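Sugar ABC transporter (Sugar-binding protein) (Bacillus halodurans, PDB 4YO7) binds myo-inositol in the cleft between two lobes and probably serves as the solute-receptor component of a sugar ABC transporter. Local coordinates at residues Val102-Val107 with Gln297-Glu302; Met158-Lys163 with Leu276-Phe281; Asn221-Gly226 with Leu245-Val250. One frame throughout, in Å; residues are numbered along the deposited sequence.

Contact 1: residues Val102-Val107 with Gln297-Glu302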
# COMPACT_ATOMS: atom_id res chain seq x y z
N VAL A 102 -5.46 -22.34 -14.45
CA VAL A 102 -5.42 -22.33 -12.99
C VAL A 102 -6.83 -22.15 -12.43
O VAL A 102 -7.76 -21.72 -13.11
CB VAL A 102 -4.49 -21.23 -12.43
CG1 VAL A 102 -3.06 -21.37 -12.96
CG2 VAL A 102 -5.05 -19.83 -12.73
N ASP A 103 -6.97 -22.48 -11.16
CA ASP A 103 -8.27 -22.48 -10.50
C ASP A 103 -8.66 -21.13 -9.91
O ASP A 103 -9.85 -20.85 -9.74
CB ASP A 103 -8.28 -23.56 -9.42
CG ASP A 103 -8.11 -24.93 -10.01
OD1 ASP A 103 -9.12 -25.49 -10.49
OD2 ASP A 103 -6.96 -25.43 -10.00
N ALA A 104 -7.67 -20.29 -9.66
CA ALA A 104 -7.90 -18.90 -9.26
C ALA A 104 -6.63 -18.11 -9.47
O ALA A 104 -5.53 -18.67 -9.49
CB ALA A 104 -8.36 -18.78 -7.81
N ILE A 105 -6.80 -16.80 -9.62
CA ILE A 105 -5.70 -15.87 -9.83
C ILE A 105 -5.77 -14.77 -8.77
O ILE A 105 -6.84 -14.27 -8.48
CB ILE A 105 -5.74 -15.26 -11.23
CG1 ILE A 105 -5.47 -16.37 -12.24
CG2 ILE A 105 -4.72 -14.13 -11.38
CD1 ILE A 105 -5.71 -15.98 -13.69
N ILE A 106 -4.62 -14.44 -8.20
CA ILE A 106 -4.46 -13.28 -7.33
C ILE A 106 -3.55 -12.29 -8.05
O ILE A 106 -2.43 -12.64 -8.42
CB ILE A 106 -3.84 -13.62 -5.95
CG1 ILE A 106 -4.67 -14.67 -5.22
CG2 ILE A 106 -3.68 -12.34 -5.10
CD1 ILE A 106 -4.00 -15.22 -3.96
N VAL A 107 -4.05 -11.06 -8.24
CA VAL A 107 -3.25 -9.96 -8.81
C VAL A 107 -3.20 -8.76 -7.88
O VAL A 107 -4.20 -8.33 -7.33
CB VAL A 107 -3.82 -9.48 -10.16
CG1 VAL A 107 -3.07 -8.23 -10.67
CG2 VAL A 107 -3.73 -10.58 -11.18
N GLN A 297 -10.96 -20.44 -1.46
CA GLN A 297 -12.40 -20.62 -1.44
C GLN A 297 -12.98 -20.55 -2.84
O GLN A 297 -13.86 -21.34 -3.18
CB GLN A 297 -13.09 -19.57 -0.56
CG GLN A 297 -12.85 -19.71 0.91
CD GLN A 297 -13.46 -18.57 1.70
OE1 GLN A 297 -13.45 -17.42 1.26
NE2 GLN A 297 -14.02 -18.88 2.86
N ALA A 298 -12.53 -19.60 -3.63
CA ALA A 298 -13.07 -19.39 -4.98
C ALA A 298 -12.66 -20.56 -5.89
O ALA A 298 -13.46 -21.08 -6.67
CB ALA A 298 -12.57 -18.09 -5.56
N ALA A 299 -11.42 -20.99 -5.73
CA ALA A 299 -10.90 -22.16 -6.44
C ALA A 299 -11.71 -23.43 -6.14
O ALA A 299 -11.87 -24.33 -7.00
CB ALA A 299 -9.45 -22.39 -6.09
N ASN A 300 -12.21 -23.52 -4.92
CA ASN A 300 -13.01 -24.66 -4.49
C ASN A 300 -14.48 -24.55 -4.86
O ASN A 300 -15.27 -25.41 -4.50
CB ASN A 300 -12.87 -24.84 -2.99
CG ASN A 300 -11.57 -25.53 -2.61
OD1 ASN A 300 -10.96 -26.23 -3.42
ND2 ASN A 300 -11.16 -25.36 -1.36
N GLY A 301 -14.83 -23.50 -5.58
CA GLY A 301 -16.16 -23.35 -6.13
C GLY A 301 -17.15 -22.57 -5.29
O GLY A 301 -18.34 -22.54 -5.60
N GLU A 302 -16.68 -21.93 -4.22
CA GLU A 302 -17.53 -21.13 -3.34
C GLU A 302 -17.57 -19.69 -3.82
O GLU A 302 -16.57 -19.18 -4.33
CB GLU A 302 -17.01 -21.16 -1.90
CG GLU A 302 -16.91 -22.55 -1.30
CD GLU A 302 -16.33 -22.53 0.11
OE1 GLU A 302 -16.59 -21.56 0.85
OE2 GLU A 302 -15.60 -23.49 0.47
O HOH W 1 -11.67 -24.67 -10.00
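A water molecule bridges Asp103 and Ala299, donating to Asp103 OD1 at 2.7 Å and to the carbonyl oxygen of Ala299, Ala299 O, at 3.0 Å. The other carboxylate oxygen, Asp103 OD2, accepts a hydrogen bond from Val47 N, so each carboxylate oxygen has a partner. With CG opposite the carbonyl carbon and beside the backbone N (chi1 -63°), the carboxylate can reach these partners while its own CB is left to face the helix. That CB sits 3.7 Å from Ala299 CB. The Ala299 methyl also meets Ala104 CB at 4.1 Å, and the backbone of Asp103 closes in as well, its O lying 3.7 Å from Ala299 CA. The alanine on the helix, with its single methyl, lets Asp103 CA and Ala299 CA come within 4.8 Å, the carboxylate being turned aside to the water and Val47. Just beyond, the helix terminates in a Schellman motif, with Glu302 N bonded to Gln297 O and Gly301 N to Ala298 O, while the Ala299 carbonyl turns to the bridging water. In the lobe of the type 1 periplasmic binding protein fold built on the six-stranded parallel sheet, strand 104-107 runs between strands 46-52 and 129-132; helix 87-100 meets Val102 and Ile105 through Phe97, and the end of helix 284-299 packs against Asp103 and Ala104, with Ala299 also touching Phe76 and Ala298 touching Pro128.

Contact 2: residues Met158-Lys163 with Leu276-Phe281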
# COMPACT_ATOMS: atom_id res chain seq x y z
N MSE A 158 -3.57 12.75 8.36
CA MSE A 158 -3.57 14.20 8.37
C MSE A 158 -4.41 14.76 9.51
O MSE A 158 -4.13 15.84 10.01
CB MSE A 158 -4.06 14.74 7.02
CG MSE A 158 -3.85 16.20 6.83
SE MSE A 158 -1.97 16.75 6.81
CE MSE A 158 -2.07 18.28 7.98
N GLU A 159 -5.42 14.02 9.96
CA GLU A 159 -6.11 14.42 11.18
C GLU A 159 -5.13 14.56 12.35
O GLU A 159 -5.19 15.52 13.12
CB GLU A 159 -7.19 13.41 11.55
CG GLU A 159 -8.50 13.53 10.83
CD GLU A 159 -9.39 12.33 11.14
OE1 GLU A 159 -9.13 11.65 12.17
OE2 GLU A 159 -10.32 12.06 10.36
N GLU A 160 -4.22 13.61 12.48
CA GLU A 160 -3.31 13.61 13.61
C GLU A 160 -2.26 14.71 13.42
O GLU A 160 -1.93 15.43 14.37
CB GLU A 160 -2.66 12.23 13.78
CG GLU A 160 -1.72 12.13 14.97
CD GLU A 160 -2.40 12.32 16.32
OE1 GLU A 160 -3.65 12.24 16.42
OE2 GLU A 160 -1.66 12.58 17.29
N VAL A 161 -1.77 14.88 12.19
CA VAL A 161 -0.80 15.94 11.94
C VAL A 161 -1.42 17.30 12.25
O VAL A 161 -0.78 18.16 12.86
CB VAL A 161 -0.27 15.90 10.46
CG1 VAL A 161 0.56 17.13 10.15
CG2 VAL A 161 0.54 14.65 10.22
N ALA A 162 -2.67 17.49 11.85
CA ALA A 162 -3.38 18.74 12.15
C ALA A 162 -3.47 18.98 13.66
O ALA A 162 -3.26 20.11 14.11
CB ALA A 162 -4.77 18.70 11.55
N LYS A 163 -3.77 17.94 14.43
CA LYS A 163 -3.81 18.07 15.89
C LYS A 163 -2.45 18.50 16.42
O LYS A 163 -2.37 19.39 17.28
CB LYS A 163 -4.25 16.77 16.55
CG LYS A 163 -5.72 16.50 16.35
CD LYS A 163 -6.14 15.14 16.88
CE LYS A 163 -7.54 14.76 16.39
NZ LYS A 163 -7.90 13.34 16.69
N LEU A 276 9.97 9.88 13.66
CA LEU A 276 8.73 9.79 12.89
C LEU A 276 7.58 10.04 13.84
O LEU A 276 7.45 9.34 14.83
CB LEU A 276 8.58 8.42 12.22
CG LEU A 276 7.35 8.21 11.33
CD1 LEU A 276 7.38 9.10 10.11
CD2 LEU A 276 7.21 6.75 10.91
N ASP A 277 6.76 11.05 13.53
CA ASP A 277 5.69 11.48 14.44
C ASP A 277 4.40 10.70 14.30
O ASP A 277 3.70 10.48 15.29
CB ASP A 277 5.40 12.97 14.23
CG ASP A 277 6.61 13.84 14.50
OD1 ASP A 277 6.89 14.12 15.68
OD2 ASP A 277 7.31 14.20 13.53
N VAL A 278 4.08 10.30 13.07
CA VAL A 278 2.80 9.70 12.74
C VAL A 278 3.00 8.63 11.70
O VAL A 278 3.76 8.83 10.75
CB VAL A 278 1.82 10.76 12.18
CG1 VAL A 278 0.48 10.12 11.77
CG2 VAL A 278 1.59 11.89 13.17
N THR A 279 2.36 7.48 11.86
CA THR A 279 2.15 6.62 10.72
C THR A 279 0.81 5.96 10.88
O THR A 279 0.04 6.28 11.79
CB THR A 279 3.32 5.59 10.53
OG1 THR A 279 3.11 4.83 9.33
CG2 THR A 279 3.47 4.64 11.68
N VAL A 280 0.49 5.09 9.93
CA VAL A 280 -0.81 4.46 9.88
C VAL A 280 -0.62 3.00 9.50
O VAL A 280 -0.12 2.69 8.42
CB VAL A 280 -1.74 5.15 8.87
CG1 VAL A 280 -3.13 4.49 8.89
CG2 VAL A 280 -1.86 6.65 9.16
N PHE A 281 -1.02 2.09 10.40
CA PHE A 281 -0.85 0.67 10.17
C PHE A 281 -1.71 0.17 9.03
O PHE A 281 -2.92 0.36 9.03
CB PHE A 281 -1.18 -0.09 11.46
CG PHE A 281 -1.17 -1.60 11.32
CD1 PHE A 281 0.02 -2.30 11.19
CD2 PHE A 281 -2.37 -2.32 11.38
CE1 PHE A 281 0.01 -3.69 11.07
CE2 PHE A 281 -2.37 -3.70 11.28
CZ PHE A 281 -1.18 -4.37 11.13
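This is a small apolar contact in the lobe of a type 1 periplasmic binding protein fold that is built on the four-stranded parallel sheet. It joins the later turns of helix 150-164 to the chain that leads into strand 279-281. About 120 Å² is buried between the segments, and the weight falls on one side chain, Val278, which points at the helix. Its nearest backbone counterpart is Val161, with the two CA atoms 7.2 Å apart, so side chains bridge the gap. Val161 and Val278 both touch Ala259 of strand 257-259; the backbones of Asp277 and Val278 bond to Val258 and, just past that strand, to Gly260. Leu313 of strand 312-314 also touches both Glu160 and Val278. Asp277 OD2 accepts from Val258 N, a second tie between Asp277 and Val258 beside their backbone bond. Farther along, the backbone of Val280 bonds to Asp262, a residue of the inositol pocket, so the same short run of chain extends from the helix contact toward the ligand site. Glu160 and Val161 each cross Val278 obliquely, and Glu160 takes part through its aliphatic portion. Its CG is anti to the backbone N (chi1 -178°), and a bend at the next bond (chi2 63°) turns the carboxylate away from the valine, so that only CG makes the close approach. One methyl meets both helix residues: Val278 CG2 lies 3.8 Å from Glu160 CG and 4.2 Å from Val161 CG2.

Contact 3: residues Asn221-Gly226 with Leu245-Val250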
# COMPACT_ATOMS: atom_id res chain seq x y z
N ASN A 221 15.81 18.82 -2.09
CA ASN A 221 15.44 19.88 -3.02
C ASN A 221 14.48 20.86 -2.37
O ASN A 221 14.59 22.08 -2.54
CB ASN A 221 14.85 19.27 -4.30
CG ASN A 221 15.90 18.55 -5.12
OD1 ASN A 221 17.10 18.75 -4.92
ND2 ASN A 221 15.48 17.72 -6.06
N TRP A 222 13.53 20.34 -1.60
CA TRP A 222 12.60 21.20 -0.91
C TRP A 222 13.29 22.10 0.10
O TRP A 222 12.95 23.27 0.22
CB TRP A 222 11.56 20.35 -0.22
CG TRP A 222 10.46 19.84 -1.12
CD1 TRP A 222 10.18 20.22 -2.41
CD2 TRP A 222 9.45 18.89 -0.76
NE1 TRP A 222 9.06 19.56 -2.87
CE2 TRP A 222 8.60 18.74 -1.87
CE3 TRP A 222 9.19 18.16 0.40
CZ2 TRP A 222 7.50 17.89 -1.85
CZ3 TRP A 222 8.11 17.32 0.41
CH2 TRP A 222 7.28 17.18 -0.69
N LEU A 223 14.26 21.54 0.81
CA LEU A 223 15.04 22.29 1.77
C LEU A 223 15.81 23.40 1.07
O LEU A 223 15.96 24.51 1.61
CB LEU A 223 16.01 21.36 2.52
CG LEU A 223 15.34 20.46 3.56
CD1 LEU A 223 16.28 19.38 4.02
CD2 LEU A 223 14.84 21.28 4.72
N ASN A 224 16.31 23.12 -0.13
CA ASN A 224 17.11 24.11 -0.86
C ASN A 224 16.26 25.20 -1.51
O ASN A 224 16.80 26.19 -2.00
CB ASN A 224 17.95 23.43 -1.93
CG ASN A 224 19.11 22.65 -1.36
OD1 ASN A 224 19.56 22.90 -0.24
ND2 ASN A 224 19.62 21.70 -2.13
N SER A 225 14.95 25.01 -1.52
CA SER A 225 14.04 26.01 -2.06
C SER A 225 13.80 27.15 -1.07
O SER A 225 13.27 28.19 -1.44
CB SER A 225 12.71 25.37 -2.44
OG SER A 225 11.85 25.18 -1.31
N GLY A 226 14.18 26.95 0.19
CA GLY A 226 13.95 27.95 1.22
C GLY A 226 12.51 28.04 1.71
O GLY A 226 12.23 28.78 2.66
N LEU A 245 16.02 11.26 6.74
CA LEU A 245 17.46 11.26 6.49
C LEU A 245 17.93 12.63 6.02
O LEU A 245 19.01 13.10 6.43
CB LEU A 245 17.82 10.21 5.44
CG LEU A 245 17.68 8.75 5.86
CD1 LEU A 245 17.83 7.83 4.66
CD2 LEU A 245 18.70 8.41 6.91
N ALA A 246 17.15 13.28 5.17
CA ALA A 246 17.55 14.58 4.68
C ALA A 246 17.45 15.64 5.77
O ALA A 246 18.32 16.51 5.88
CB ALA A 246 16.71 14.97 3.48
N LEU A 247 16.37 15.60 6.54
CA LEU A 247 16.17 16.56 7.62
C LEU A 247 17.27 16.38 8.66
O LEU A 247 17.85 17.35 9.14
CB LEU A 247 14.79 16.40 8.24
CG LEU A 247 13.59 16.86 7.38
CD1 LEU A 247 12.30 16.17 7.83
CD2 LEU A 247 13.52 18.39 7.43
N GLU A 248 17.58 15.13 8.99
CA GLU A 248 18.64 14.85 9.98
C GLU A 248 19.95 15.45 9.57
O GLU A 248 20.70 15.96 10.41
CB GLU A 248 18.85 13.35 10.16
CG GLU A 248 18.03 12.73 11.24
CD GLU A 248 18.31 11.24 11.39
OE1 GLU A 248 18.73 10.61 10.39
OE2 GLU A 248 18.13 10.72 12.50
N ALA A 249 20.23 15.38 8.28
CA ALA A 249 21.51 15.80 7.74
C ALA A 249 21.79 17.29 7.91
O ALA A 249 22.95 17.69 7.96
CB ALA A 249 21.60 15.44 6.27
N VAL A 250 20.74 18.10 8.00
CA VAL A 250 20.89 19.55 8.19
C VAL A 250 20.39 20.01 9.55
O VAL A 250 20.19 21.20 9.77
CB VAL A 250 20.15 20.35 7.09
CG1 VAL A 250 20.76 20.09 5.73
CG2 VAL A 250 18.64 20.06 7.07
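Leu223 is the bump of this contact, and the hollow that takes it is formed by Ala246, Leu247 and Val250 on the neighbouring helix. Its CG lies opposite the carbonyl carbon (chi1 -74°), which points the forked end at the second helix. One branch comes down near the backbone of Ala246: Leu223 CD1 lies 4.0 Å from Ala246 O and, farther off, 4.5 Å from Ala246 CB. The tip of that branch also meets the tip of Val250, with Leu223 CD1 3.9 Å from Val250 CG2. The second branch turns to Leu247, whose side chain crosses it at about a right angle, and Leu223 CD2 lies 4.2 Å from Leu247 CD2. Alanine thus forms the low floor of the hollow, with the two larger residues rising beside it. Helices 212-224 and 237-249 belong to successive beta-alpha-beta crossovers of the parallel sheet, joined through strand 231-234. Next to Leu223, Trp222 O accepts from both Ser225 N and Ser225 OG, the latter at 2.7 Å; Ser225 OG also bonds Thr227 OG1. Leu247 continues the apolar layer onto Leu253 and Val256, which take part in a magnesium site. Because Leu223 is partly exposed and Val250 lies at the surface, the patch is open to solvent along one margin. Apart from Leu223 CD1 near Ala246 O, the meetings are between hydrocarbon groups, so the fit depends on shape and the hydrophobic effect, not on directional bonds.

Overall arrangement
Contact 1 lies in one lobe, contacts 2 and 3 in the other, and the chain's centre falls between them. Centre to centre, contact 1 is about 38 Å from contact 2 and about 48 Å from contact 3, whereas contacts 2 and 3 are about 21 Å apart, with nearest atoms about 8 Å apart. Along the chain they are nested: contact 3 inside the loop closed by contact 2, and that inside the loop closed by contact 1. The route between lobes is short, since strand 279-281 of contact 2 is followed by helix 284-299 of contact 1, and Gln282 of the inositol pocket lies between them.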